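Local structure of starch synthase I (Hordeum vulgare, 4HLN) at residues F237-L242 and D270-L275; A303-E308 and N346-A351; L432-R437 and K496-V501; D439-G444 and E468-V473. The protein belongs to the starch synthases, glycosyltransferase-family proteins with two Rossmann-like domains in the GT-B arrangement, and carries a bound glycan in this structure. All blocks are in the same frame, centred on the assembly; numbering follows the deposited sequence.

Overall arrangement
Contacts 1 and 2 lie in the starch synthase catalytic domain range, and contacts 3 and 4 in the group 1 glycosyltransferase range. The two pairs sit on opposite sides of the chain's centre. Contacts 1 and 2 have centres about 10 Å apart and touch where W271 and S274 pack on F347. Contacts 3 and 4 have centres about 9 Å apart and share one parallel sheet, in which strands 497-501 and 471-476 are neighbours. Nearest atoms of contacts 2 and 4 are about 26 Å apart. The glycan pocket includes F556 and W569. In contact 4 the P441 side chain lies about 14 Å from a bound alpha-D-glucopyranose.

Contact 1 of 4, residues F237-L242 and D270-L275; sequences FRYTLL and DWHASL
The Y239 ring takes H272 on one face. H272 CD2 stands 3.4 Å above the plane of the Y239 ring, over its centre. The opposite face carries R238 CB, toward the rim. L242 CD2 lies in plane at the edge. The edge of the H272 ring points at the face of the Y239 ring, with ring centroids 4.6 Å apart and planes at 72°. The CB of H272 adds an off-centre CH-pi contact to the Y239 ring. W271 forms the second aromatic pair. Here Y239 turns its own edge toward the face of the six-membered ring of W271, in an offset edge-to-face pair with planes at 73°. The closest atoms are Y239 CD1 and W271 CH2, 3.8 Å apart. W271 CG sits between the backbone N and the carbonyl carbon, chi1 82°, and this swings the indole back toward the tyrosine.

The three residues form an aromatic cluster in the N-terminal Rossmann-like domain. It joins helix 235-252 to the loop that runs from strand 264-269 to helix 276-284.

The carbonyl of H272 also takes part. H272 O lies 3.5 Å from Y239 CB and 4.0 Å from L242 CD2. Further along, T240 CG2 meets L275 CD2 at 4.4 Å. Within the loop, S274 OG donates to D270 O over 2.7 Å, from above the carbonyl plane. The far end of Y239 is held from outside, since OH is hydrogen-bonded to Y168 OH and to F229 O. The ring of F229 also meets that of H272.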
loop_
_atom_site.group_PDB
_atom_site.type_symbol
_atom_site.label_atom_id
_atom_site.label_comp_id
_atom_site.label_asym_id
_atom_site.label_seq_id
_atom_site.Cartn_x
_atom_site.Cartn_y
_atom_site.Cartn_z
ATOM N N PHE A 237 11.023 19.907 10.443
ATOM C CA PHE A 237 11.442 21.030 9.631
ATOM C C PHE A 237 11.612 20.662 8.147
ATOM O O PHE A 237 11.149 21.394 7.249
ATOM C CB PHE A 237 12.736 21.616 10.208
ATOM C CG PHE A 237 13.463 22.535 9.275
ATOM C CD1 PHE A 237 12.911 23.756 8.906
ATOM C CD2 PHE A 237 14.704 22.181 8.763
ATOM C CE1 PHE A 237 13.589 24.611 8.034
ATOM C CE2 PHE A 237 15.391 23.034 7.891
ATOM C CZ PHE A 237 14.839 24.248 7.525
ATOM N N ARG A 238 12.280 19.540 7.890
ATOM C CA ARG A 238 12.569 19.120 6.518
ATOM C C ARG A 238 11.272 18.947 5.744
ATOM O O ARG A 238 11.141 19.415 4.615
ATOM C CB ARG A 238 13.338 17.792 6.473
ATOM C CG ARG A 238 14.756 17.822 7.015
ATOM C CD ARG A 238 15.163 16.433 7.478
ATOM N NE ARG A 238 15.971 15.711 6.506
ATOM C CZ ARG A 238 15.844 14.414 6.245
ATOM N NH1 ARG A 238 14.924 13.710 6.877
ATOM N NH2 ARG A 238 16.628 13.821 5.347
ATOM N N TYR A 239 10.310 18.274 6.359
ATOM C CA TYR A 239 9.096 17.915 5.650
ATOM C C TYR A 239 8.061 19.037 5.611
ATOM O O TYR A 239 7.189 19.065 4.750
ATOM C CB TYR A 239 8.574 16.572 6.153
ATOM C CG TYR A 239 9.555 15.509 5.765
ATOM C CD1 TYR A 239 10.375 14.904 6.704
ATOM C CD2 TYR A 239 9.725 15.170 4.422
ATOM C CE1 TYR A 239 11.318 13.943 6.316
ATOM C CE2 TYR A 239 10.639 14.221 4.026
ATOM C CZ TYR A 239 11.436 13.602 4.974
ATOM O OH TYR A 239 12.350 12.656 4.553
ATOM N N THR A 240 8.213 19.984 6.524
ATOM C CA THR A 240 7.537 21.269 6.427
ATOM C C THR A 240 7.947 21.986 5.128
ATOM O O THR A 240 7.095 22.519 4.410
ATOM C CB THR A 240 7.853 22.138 7.674
ATOM O OG1 THR A 240 7.255 21.531 8.820
ATOM C CG2 THR A 240 7.302 23.550 7.552
ATOM N N LEU A 241 9.244 21.980 4.820
ATOM C CA LEU A 241 9.730 22.617 3.601
ATOM C C LEU A 241 9.093 21.945 2.400
ATOM O O LEU A 241 8.614 22.616 1.472
ATOM C CB LEU A 241 11.247 22.519 3.486
ATOM C CG LEU A 241 12.066 23.269 4.529
ATOM C CD1 LEU A 241 13.562 23.157 4.238
ATOM C CD2 LEU A 241 11.635 24.717 4.628
ATOM N N LEU A 242 9.086 20.613 2.443
ATOM C CA LEU A 242 8.535 19.806 1.373
ATOM C C LEU A 242 7.125 20.269 1.070
ATOM O O LEU A 242 6.750 20.428 -0.088
ATOM C CB LEU A 242 8.499 18.331 1.773
ATOM C CG LEU A 242 7.791 17.493 0.713
ATOM C CD1 LEU A 242 8.447 17.703 -0.666
ATOM C CD2 LEU A 242 7.755 16.033 1.074
ATOM N N ASP A 270 1.246 9.942 3.321
ATOM C CA ASP A 270 1.748 9.750 4.675
ATOM C C ASP A 270 2.037 11.060 5.392
ATOM O O ASP A 270 1.590 12.119 4.957
ATOM C CB ASP A 270 2.984 8.847 4.627
ATOM C CG ASP A 270 2.646 7.432 4.137
ATOM O OD1 ASP A 270 1.738 6.789 4.736
ATOM O OD2 ASP A 270 3.264 6.984 3.137
ATOM N N TRP A 271 2.781 11.018 6.487
ATOM C CA TRP A 271 2.879 12.240 7.279
ATOM C C TRP A 271 3.788 13.250 6.630
ATOM O O TRP A 271 3.609 14.445 6.810
ATOM C CB TRP A 271 3.310 11.969 8.725
ATOM C CG TRP A 271 4.766 11.801 8.933
ATOM C CD1 TRP A 271 5.457 10.622 8.943
ATOM C CD2 TRP A 271 5.732 12.836 9.177
ATOM N NE1 TRP A 271 6.790 10.859 9.175
ATOM C CE2 TRP A 271 6.986 12.207 9.334
ATOM C CE3 TRP A 271 5.661 14.232 9.276
ATOM C CZ2 TRP A 271 8.164 12.929 9.592
ATOM C CZ3 TRP A 271 6.835 14.951 9.540
ATOM C CH2 TRP A 271 8.068 14.294 9.694
ATOM N N HIS A 272 4.754 12.766 5.862
ATOM C CA HIS A 272 5.734 13.653 5.253
ATOM C C HIS A 272 5.085 14.766 4.443
ATOM O O HIS A 272 5.595 15.880 4.397
ATOM C CB HIS A 272 6.706 12.865 4.388
ATOM C CG HIS A 272 7.389 11.761 5.126
ATOM N ND1 HIS A 272 6.897 10.474 5.158
ATOM C CD2 HIS A 272 8.512 11.759 5.884
ATOM C CE1 HIS A 272 7.695 9.723 5.896
ATOM N NE2 HIS A 272 8.681 10.479 6.349
ATOM N N ALA A 273 3.956 14.458 3.820
ATOM C CA ALA A 273 3.261 15.420 2.969
ATOM C C ALA A 273 1.953 15.892 3.587
ATOM O O ALA A 273 1.102 16.437 2.900
ATOM C CB ALA A 273 2.980 14.793 1.599
ATOM N N SER A 274 1.780 15.673 4.883
ATOM C CA SER A 274 0.451 15.802 5.492
ATOM C C SER A 274 0.071 17.225 5.800
ATOM O O SER A 274 -1.071 17.507 6.150
ATOM C CB SER A 274 0.340 14.955 6.757
ATOM O OG SER A 274 -0.071 13.640 6.445
ATOM N N LEU A 275 1.028 18.128 5.689
ATOM C CA LEU A 275 0.754 19.515 6.012
ATOM C C LEU A 275 0.148 20.213 4.793
ATOM O O LEU A 275 -0.438 21.285 4.912
ATOM C CB LEU A 275 2.036 20.211 6.456
ATOM C CG LEU A 275 1.846 21.487 7.270
ATOM C CD1 LEU A 275 1.396 21.145 8.687
ATOM C CD2 LEU A 275 3.127 22.271 7.318
#

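Contact 2 of 4, residues A303-E308 and N346-A351; sequences AHQGVE and NFLKGA
Two torsions bring the amides of Q305 and N346 together. N346 holds CG opposite its backbone N, chi1 -176°. Q305 has CG beside its backbone N, chi1 -56°, and runs extended from there. N346 ND2 donates to Q305 OE1 over 2.9 Å. The donor lies in the plane of the Q305 carbonyl, and OE1 lies close to the amide plane of N346. The two amide planes are 32° apart. V307 CG2 packs 3.7 Å from N346 ND2, next to this bond.

N346 is also the N-cap of helix 347-354. Its OD1 accepts from K349 N over 2.9 Å. One amide group therefore caps the helix with its oxygen and reaches the other segment with its nitrogen. The first two N-H groups of the helix, of F347 and L348, use carbonyls of the 303-308 segment. L348 N donates to Q305 O over 3.1 Å, and F347 N donates to G306 O over 3.2 Å. L348 CB rests 3.6 Å from Q305 O. G306 has a positive phi, which suits glycine, and brings its backbone close to F347. V307 and N346 form an antiparallel, non-hydrogen-bonded pair.

Q305 NE2 is hydrogen-bonded to L302 O and to G374 O. Strand 307-309 is an outer strand of a three-stranded antiparallel sheet, and strand 343-346 is the middle one. F347 packs on Q236 and T240 of helix 235-252, and Q305 leans on L378 of helix 376-384.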
loop_
_atom_site.group_PDB
_atom_site.type_symbol
_atom_site.label_atom_id
_atom_site.label_comp_id
_atom_site.label_asym_id
_atom_site.label_seq_id
_atom_site.Cartn_x
_atom_site.Cartn_y
_atom_site.Cartn_z
ATOM N N ALA A 303 1.819 3.961 12.184
ATOM C CA ALA A 303 2.850 4.014 13.214
ATOM C C ALA A 303 3.493 5.387 13.318
ATOM O O ALA A 303 3.700 5.897 14.414
ATOM C CB ALA A 303 3.918 2.981 12.919
ATOM N N HIS A 304 3.830 5.966 12.162
ATOM C CA HIS A 304 4.542 7.242 12.104
ATOM C C HIS A 304 3.645 8.375 11.662
ATOM O O HIS A 304 3.337 8.517 10.484
ATOM C CB HIS A 304 5.753 7.130 11.191
ATOM C CG HIS A 304 6.544 5.893 11.436
ATOM N ND1 HIS A 304 6.271 4.703 10.801
ATOM C CD2 HIS A 304 7.554 5.640 12.301
ATOM C CE1 HIS A 304 7.103 3.774 11.239
ATOM N NE2 HIS A 304 7.889 4.318 12.148
ATOM N N GLN A 305 3.261 9.195 12.630
ATOM C CA GLN A 305 2.238 10.197 12.432
ATOM C C GLN A 305 2.814 11.596 12.372
ATOM O O GLN A 305 2.086 12.569 12.235
ATOM C CB GLN A 305 1.216 10.069 13.547
ATOM C CG GLN A 305 0.644 8.666 13.611
ATOM C CD GLN A 305 -0.454 8.501 14.646
ATOM O OE1 GLN A 305 -0.875 9.461 15.294
ATOM N NE2 GLN A 305 -0.937 7.277 14.795
ATOM N N GLY A 306 4.134 11.688 12.438
ATOM C CA GLY A 306 4.800 12.975 12.418
ATOM C C GLY A 306 4.449 13.776 13.655
ATOM O O GLY A 306 3.859 14.852 13.571
ATOM N N VAL A 307 4.814 13.238 14.815
ATOM C CA VAL A 307 4.466 13.842 16.087
ATOM C C VAL A 307 5.645 14.523 16.764
ATOM O O VAL A 307 6.762 13.981 16.824
ATOM C CB VAL A 307 3.822 12.823 17.033
ATOM C CG1 VAL A 307 3.667 13.416 18.425
ATOM C CG2 VAL A 307 2.472 12.384 16.474
ATOM N N GLU A 308 5.373 15.728 17.257
ATOM C CA GLU A 308 6.359 16.541 17.941
ATOM C C GLU A 308 5.612 17.319 19.000
ATOM O O GLU A 308 4.382 17.382 18.975
ATOM C CB GLU A 308 7.099 17.479 16.960
ATOM C CG GLU A 308 8.172 16.801 16.058
ATOM C CD GLU A 308 9.518 16.456 16.764
ATOM O OE1 GLU A 308 9.859 17.081 17.796
ATOM O OE2 GLU A 308 10.253 15.565 16.265
ATOM N N ASN A 346 0.396 16.845 15.385
ATOM C CA ASN A 346 0.343 15.571 14.707
ATOM C C ASN A 346 0.034 15.770 13.223
ATOM O O ASN A 346 -1.121 15.891 12.828
ATOM C CB ASN A 346 -0.715 14.693 15.385
ATOM C CG ASN A 346 -0.773 13.285 14.808
ATOM O OD1 ASN A 346 -0.532 13.076 13.616
ATOM N ND2 ASN A 346 -1.119 12.309 15.653
ATOM N N PHE A 347 1.082 15.784 12.408
ATOM C CA PHE A 347 0.946 15.951 10.970
ATOM C C PHE A 347 -0.160 15.135 10.328
ATOM O O PHE A 347 -1.047 15.701 9.678
ATOM C CB PHE A 347 2.269 15.699 10.247
ATOM C CG PHE A 347 3.160 16.917 10.167
ATOM C CD1 PHE A 347 3.173 17.858 11.197
ATOM C CD2 PHE A 347 3.975 17.128 9.060
ATOM C CE1 PHE A 347 3.998 18.968 11.133
ATOM C CE2 PHE A 347 4.799 18.235 8.984
ATOM C CZ PHE A 347 4.812 19.159 10.027
ATOM N N LEU A 348 -0.090 13.816 10.479
ATOM C CA LEU A 348 -1.063 12.922 9.860
ATOM C C LEU A 348 -2.465 13.278 10.321
ATOM O O LEU A 348 -3.396 13.361 9.513
ATOM C CB LEU A 348 -0.746 11.475 10.219
ATOM C CG LEU A 348 -1.413 10.424 9.344
ATOM C CD1 LEU A 348 -0.921 10.614 7.943
ATOM C CD2 LEU A 348 -1.058 9.029 9.817
ATOM N N LYS A 349 -2.608 13.495 11.629
ATOM C CA LYS A 349 -3.876 13.911 12.194
ATOM C C LYS A 349 -4.403 15.173 11.492
ATOM O O LYS A 349 -5.580 15.261 11.156
ATOM C CB LYS A 349 -3.719 14.154 13.693
ATOM C CG LYS A 349 -5.001 14.535 14.416
ATOM C CD LYS A 349 -5.178 16.045 14.518
ATOM C CE LYS A 349 -6.397 16.421 15.380
ATOM N NZ LYS A 349 -6.536 17.900 15.592
ATOM N N GLY A 350 -3.516 16.144 11.294
ATOM C CA GLY A 350 -3.836 17.390 10.623
ATOM C C GLY A 350 -4.418 17.191 9.237
ATOM O O GLY A 350 -5.380 17.862 8.851
ATOM N N ALA A 351 -3.838 16.254 8.495
ATOM C CA ALA A 351 -4.349 15.896 7.178
ATOM C C ALA A 351 -5.673 15.156 7.270
ATOM O O ALA A 351 -6.551 15.366 6.450
ATOM C CB ALA A 351 -3.345 15.043 6.436
#

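Contact 3 of 4, residues L432-R437 and K496-V501; sequences LGLPVR and KFRGWV
Helix 419-432 ends in a Schellman motif, with G433 at positive phi (85°), and L432 O and G433 O accept from R498 on strand 497-501. R498 bends at chi2 (-68°), which turns the guanidinium back along its own strand. R498 NE donates to L432 O over 2.9 Å, and R498 NH2 donates to G433 O, also over 2.9 Å. Both oxygens lie at the guanidinium edge, near its plane. The G433 bond reaches its carbonyl from well above the carbonyl plane. L434 covers one face of the guanidinium, with L434 CD2 3.5 Å from R498 CZ. L434 and R498 run alongside one another, pointing opposite ways. L432 CD2 approaches the edge of the W500 ring, 4.4 Å from W500 CD1.

The third corner of the group turns to its own strand. R498 NH1 donates to F497 O over 2.9 Å and is also hydrogen-bonded to K494 O. The strand is an outer one of a six-stranded parallel sheet. A positive group thus meets the carbonyl end of a helix, so the charge and the helix dipole would probably favour each other. Bonds on all three nitrogens fix the rotation of the guanidinium.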
loop_
_atom_site.group_PDB
_atom_site.type_symbol
_atom_site.label_atom_id
_atom_site.label_comp_id
_atom_site.label_asym_id
_atom_site.label_seq_id
_atom_site.Cartn_x
_atom_site.Cartn_y
_atom_site.Cartn_z
ATOM N N LEU A 432 9.803 -30.449 -5.187
ATOM C CA LEU A 432 9.954 -30.274 -3.745
ATOM C C LEU A 432 10.139 -31.603 -3.020
ATOM O O LEU A 432 10.479 -31.632 -1.836
ATOM C CB LEU A 432 8.756 -29.523 -3.159
ATOM C CG LEU A 432 8.523 -28.130 -3.737
ATOM C CD1 LEU A 432 7.185 -27.563 -3.331
ATOM C CD2 LEU A 432 9.633 -27.196 -3.327
ATOM N N GLY A 433 9.904 -32.701 -3.730
ATOM C CA GLY A 433 10.088 -34.018 -3.158
ATOM C C GLY A 433 8.863 -34.491 -2.397
ATOM O O GLY A 433 8.929 -35.397 -1.561
ATOM N N LEU A 434 7.731 -33.868 -2.681
ATOM C CA LEU A 434 6.498 -34.257 -2.034
ATOM C C LEU A 434 5.833 -35.413 -2.753
ATOM O O LEU A 434 5.989 -35.587 -3.970
ATOM C CB LEU A 434 5.546 -33.076 -1.982
ATOM C CG LEU A 434 5.996 -31.950 -1.054
ATOM C CD1 LEU A 434 5.157 -30.710 -1.312
ATOM C CD2 LEU A 434 5.898 -32.402 0.404
ATOM N N PRO A 435 5.097 -36.226 -1.991
ATOM C CA PRO A 435 4.230 -37.231 -2.603
ATOM C C PRO A 435 3.329 -36.610 -3.689
ATOM O O PRO A 435 2.544 -35.679 -3.431
ATOM C CB PRO A 435 3.409 -37.758 -1.419
ATOM C CG PRO A 435 3.744 -36.841 -0.225
ATOM C CD PRO A 435 5.107 -36.318 -0.520
ATOM N N VAL A 436 3.465 -37.127 -4.908
ATOM C CA VAL A 436 2.711 -36.620 -6.042
ATOM C C VAL A 436 1.253 -37.050 -5.989
ATOM O O VAL A 436 0.851 -38.005 -6.646
ATOM C CB VAL A 436 3.339 -37.061 -7.369
ATOM C CG1 VAL A 436 2.518 -36.531 -8.554
ATOM C CG2 VAL A 436 4.780 -36.573 -7.445
ATOM N N ARG A 437 0.460 -36.326 -5.211
ATOM C CA ARG A 437 -0.951 -36.640 -5.061
ATOM C C ARG A 437 -1.816 -35.472 -5.522
ATOM O O ARG A 437 -1.699 -34.343 -5.025
ATOM C CB ARG A 437 -1.251 -36.967 -3.605
ATOM C CG ARG A 437 -0.343 -38.018 -3.019
ATOM C CD ARG A 437 -0.719 -38.270 -1.573
ATOM N NE ARG A 437 -2.170 -38.272 -1.392
ATOM C CZ ARG A 437 -2.781 -37.916 -0.265
ATOM N NH1 ARG A 437 -2.068 -37.530 0.785
ATOM N NH2 ARG A 437 -4.105 -37.943 -0.189
ATOM N N LYS A 496 4.834 -33.795 4.359
ATOM C CA LYS A 496 3.777 -32.798 4.398
ATOM C C LYS A 496 4.305 -31.366 4.334
ATOM O O LYS A 496 3.615 -30.470 3.858
ATOM C CB LYS A 496 2.950 -32.964 5.670
ATOM C CG LYS A 496 2.144 -34.237 5.750
ATOM C CD LYS A 496 1.340 -34.275 7.048
ATOM C CE LYS A 496 0.382 -35.457 7.087
ATOM N NZ LYS A 496 -0.589 -35.358 8.212
ATOM N N PHE A 497 5.523 -31.150 4.818
ATOM C CA PHE A 497 6.042 -29.793 4.946
ATOM C C PHE A 497 7.377 -29.595 4.241
ATOM O O PHE A 497 8.299 -30.389 4.408
ATOM C CB PHE A 497 6.189 -29.407 6.420
ATOM C CG PHE A 497 6.786 -28.052 6.628
ATOM C CD1 PHE A 497 5.979 -26.956 6.889
ATOM C CD2 PHE A 497 8.156 -27.865 6.546
ATOM C CE1 PHE A 497 6.528 -25.697 7.077
ATOM C CE2 PHE A 497 8.709 -26.607 6.725
ATOM C CZ PHE A 497 7.892 -25.518 6.995
ATOM N N ARG A 498 7.472 -28.513 3.475
ATOM C CA ARG A 498 8.713 -28.122 2.817
ATOM C C ARG A 498 9.035 -26.645 3.048
ATOM O O ARG A 498 8.167 -25.779 2.925
ATOM C CB ARG A 498 8.639 -28.401 1.315
ATOM C CG ARG A 498 8.487 -29.875 0.951
ATOM C CD ARG A 498 9.731 -30.691 1.284
ATOM N NE ARG A 498 9.578 -32.071 0.836
ATOM C CZ ARG A 498 9.098 -33.057 1.586
ATOM N NH1 ARG A 498 8.731 -32.835 2.843
ATOM N NH2 ARG A 498 8.990 -34.273 1.075
ATOM N N GLY A 499 10.292 -26.373 3.381
ATOM C CA GLY A 499 10.759 -25.022 3.597
ATOM C C GLY A 499 11.906 -24.700 2.661
ATOM O O GLY A 499 13.009 -25.253 2.779
ATOM N N TRP A 500 11.635 -23.805 1.718
ATOM C CA TRP A 500 12.617 -23.406 0.728
ATOM C C TRP A 500 13.237 -22.117 1.220
ATOM O O TRP A 500 12.628 -21.044 1.122
ATOM C CB TRP A 500 11.930 -23.171 -0.618
ATOM C CG TRP A 500 12.828 -23.254 -1.834
ATOM C CD1 TRP A 500 12.865 -24.270 -2.747
ATOM C CD2 TRP A 500 13.789 -22.276 -2.284
ATOM N NE1 TRP A 500 13.796 -23.996 -3.725
ATOM C CE2 TRP A 500 14.375 -22.779 -3.469
ATOM C CE3 TRP A 500 14.214 -21.031 -1.798
ATOM C CZ2 TRP A 500 15.366 -22.082 -4.178
ATOM C CZ3 TRP A 500 15.197 -20.334 -2.505
ATOM C CH2 TRP A 500 15.761 -20.863 -3.680
ATOM N N VAL A 501 14.446 -22.229 1.761
ATOM C CA VAL A 501 15.126 -21.083 2.335
ATOM C C VAL A 501 16.007 -20.351 1.339
ATOM O O VAL A 501 16.974 -20.898 0.803
ATOM C CB VAL A 501 15.972 -21.474 3.535
ATOM C CG1 VAL A 501 16.718 -20.257 4.042
ATOM C CG2 VAL A 501 15.087 -22.058 4.627
#

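Contact 4 of 4, residues D439-G444 and E468-V473; sequences DVPLIG and EDVQFV
L442-G444 and Q471-V473 pair as parallel neighbours in a six-stranded sheet. Strands 442-446 and 471-476 with helix 455-466 form a beta-alpha-beta unit of a Rossmann-like domain. The short strand axes come within 4.7 Å, at 22° to each other.

Backbone hydrogen bonds alternate between the strands. Q471 N donates to P441 O over 2.9 Å. I443 N then donates back to Q471 O, also over 2.9 Å. V473 N closes the series on I443 O at 2.8 Å. CA-H...O contacts fill in between them, from L442 CA to Q471 O, from F472 CA to I443 O and from G444 CA to V473 O.

Apolar contacts lie on both faces of the sheet. On one, I443 CG2 meets F472 CD1 at 3.6 Å. I443 CG2 stands opposite its backbone N, which turns this branch to the ring. On the other face, L442 CD1 touches V473 CG1 at 4.0 Å. Before the strands begin, P441 CG meets V470 CG1 at 4.0 Å, the two side chains crossing at about a right angle. The side chain of P441 also packs on helix 576-592.

Polar side chains link the pair to its surroundings. D439 and D469 each make a salt bridge to R437, which probably offsets the two like charges. Q471 is gripped at both ends of its amide, with OE1 taking a bond from Q429 NE2 and NE2 giving one to P435 O. Over that amide sits V440, whose CG1 lies 3.5 Å from Q471 CD.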
loop_
_atom_site.group_PDB
_atom_site.type_symbol
_atom_site.label_atom_id
_atom_site.label_comp_id
_atom_site.label_asym_id
_atom_site.label_seq_id
_atom_site.Cartn_x
_atom_site.Cartn_y
_atom_site.Cartn_z
ATOM N N ASP A 439 -4.970 -35.112 -5.130
ATOM C CA ASP A 439 -6.148 -34.945 -4.295
ATOM C C ASP A 439 -5.865 -34.183 -3.002
ATOM O O ASP A 439 -6.771 -33.603 -2.395
ATOM C CB ASP A 439 -6.710 -36.335 -3.967
ATOM C CG ASP A 439 -5.607 -37.372 -3.689
ATOM O OD1 ASP A 439 -5.063 -37.979 -4.648
ATOM O OD2 ASP A 439 -5.288 -37.584 -2.502
ATOM N N VAL A 440 -4.605 -34.203 -2.579
ATOM C CA VAL A 440 -4.182 -33.542 -1.352
ATOM C C VAL A 440 -4.133 -32.019 -1.561
ATOM O O VAL A 440 -3.703 -31.549 -2.614
ATOM C CB VAL A 440 -2.790 -34.064 -0.917
ATOM C CG1 VAL A 440 -1.732 -33.637 -1.924
ATOM C CG2 VAL A 440 -2.424 -33.565 0.457
ATOM N N PRO A 441 -4.599 -31.243 -0.565
ATOM C CA PRO A 441 -4.521 -29.778 -0.609
ATOM C C PRO A 441 -3.086 -29.303 -0.439
ATOM O O PRO A 441 -2.434 -29.649 0.550
ATOM C CB PRO A 441 -5.335 -29.346 0.614
ATOM C CG PRO A 441 -6.152 -30.538 0.984
ATOM C CD PRO A 441 -5.316 -31.711 0.631
ATOM N N LEU A 442 -2.601 -28.521 -1.396
ATOM C CA LEU A 442 -1.251 -27.988 -1.331
ATOM C C LEU A 442 -1.296 -26.492 -1.053
ATOM O O LEU A 442 -1.950 -25.731 -1.769
ATOM C CB LEU A 442 -0.501 -28.281 -2.624
ATOM C CG LEU A 442 0.882 -27.644 -2.778
ATOM C CD1 LEU A 442 1.748 -27.842 -1.547
ATOM C CD2 LEU A 442 1.574 -28.204 -4.009
ATOM N N ILE A 443 -0.599 -26.081 -0.002
ATOM C CA ILE A 443 -0.687 -24.724 0.500
ATOM C C ILE A 443 0.662 -24.039 0.493
ATOM O O ILE A 443 1.673 -24.634 0.882
ATOM C CB ILE A 443 -1.201 -24.720 1.926
ATOM C CG1 ILE A 443 -2.625 -25.256 1.954
ATOM C CG2 ILE A 443 -1.166 -23.318 2.494
ATOM C CD1 ILE A 443 -3.067 -25.691 3.315
ATOM N N GLY A 444 0.662 -22.779 0.057
ATOM C CA GLY A 444 1.881 -22.004 -0.070
ATOM C C GLY A 444 1.910 -20.761 0.806
ATOM O O GLY A 444 0.884 -20.099 1.034
ATOM N N GLU A 468 -3.753 -32.791 9.787
ATOM C CA GLU A 468 -4.634 -33.020 8.651
ATOM C C GLU A 468 -3.837 -33.536 7.464
ATOM O O GLU A 468 -2.606 -33.453 7.449
ATOM C CB GLU A 468 -5.343 -31.723 8.268
ATOM C CG GLU A 468 -5.739 -30.854 9.456
ATOM C CD GLU A 468 -7.247 -30.764 9.644
ATOM O OE1 GLU A 468 -7.690 -30.243 10.692
ATOM O OE2 GLU A 468 -7.990 -31.207 8.742
ATOM N N ASP A 469 -4.536 -34.071 6.467
ATOM C CA ASP A 469 -3.861 -34.528 5.260
ATOM C C ASP A 469 -3.702 -33.366 4.294
ATOM O O ASP A 469 -4.594 -33.089 3.490
ATOM C CB ASP A 469 -4.617 -35.668 4.582
ATOM C CG ASP A 469 -3.854 -36.240 3.395
ATOM O OD1 ASP A 469 -2.628 -35.989 3.308
ATOM O OD2 ASP A 469 -4.474 -36.938 2.557
ATOM N N VAL A 470 -2.564 -32.687 4.398
ATOM C CA VAL A 470 -2.254 -31.551 3.546
ATOM C C VAL A 470 -0.756 -31.469 3.341
ATOM O O VAL A 470 0.029 -32.042 4.107
ATOM C CB VAL A 470 -2.706 -30.206 4.163
ATOM C CG1 VAL A 470 -4.190 -30.210 4.430
ATOM C CG2 VAL A 470 -1.931 -29.914 5.440
ATOM N N GLN A 471 -0.366 -30.748 2.298
ATOM C CA GLN A 471 1.030 -30.405 2.098
ATOM C C GLN A 471 1.180 -28.882 2.210
ATOM O O GLN A 471 0.266 -28.123 1.895
ATOM C CB GLN A 471 1.522 -30.917 0.748
ATOM C CG GLN A 471 0.977 -32.291 0.393
ATOM C CD GLN A 471 1.552 -32.818 -0.896
ATOM O OE1 GLN A 471 1.730 -32.070 -1.865
ATOM N NE2 GLN A 471 1.866 -34.110 -0.918
ATOM N N PHE A 472 2.334 -28.442 2.683
ATOM C CA PHE A 472 2.537 -27.035 2.948
ATOM C C PHE A 472 3.958 -26.646 2.599
ATOM O O PHE A 472 4.913 -27.146 3.177
ATOM C CB PHE A 472 2.270 -26.725 4.418
ATOM C CG PHE A 472 2.490 -25.295 4.766
ATOM C CD1 PHE A 472 1.433 -24.402 4.788
ATOM C CD2 PHE A 472 3.761 -24.825 5.041
ATOM C CE1 PHE A 472 1.637 -23.064 5.097
ATOM C CE2 PHE A 472 3.970 -23.487 5.349
ATOM C CZ PHE A 472 2.905 -22.610 5.375
ATOM N N VAL A 473 4.102 -25.746 1.645
ATOM C CA VAL A 473 5.425 -25.274 1.300
ATOM C C VAL A 473 5.501 -23.784 1.550
ATOM O O VAL A 473 4.613 -23.022 1.159
ATOM C CB VAL A 473 5.780 -25.564 -0.167
ATOM C CG1 VAL A 473 4.659 -25.088 -1.103
ATOM C CG2 VAL A 473 7.105 -24.900 -0.526
#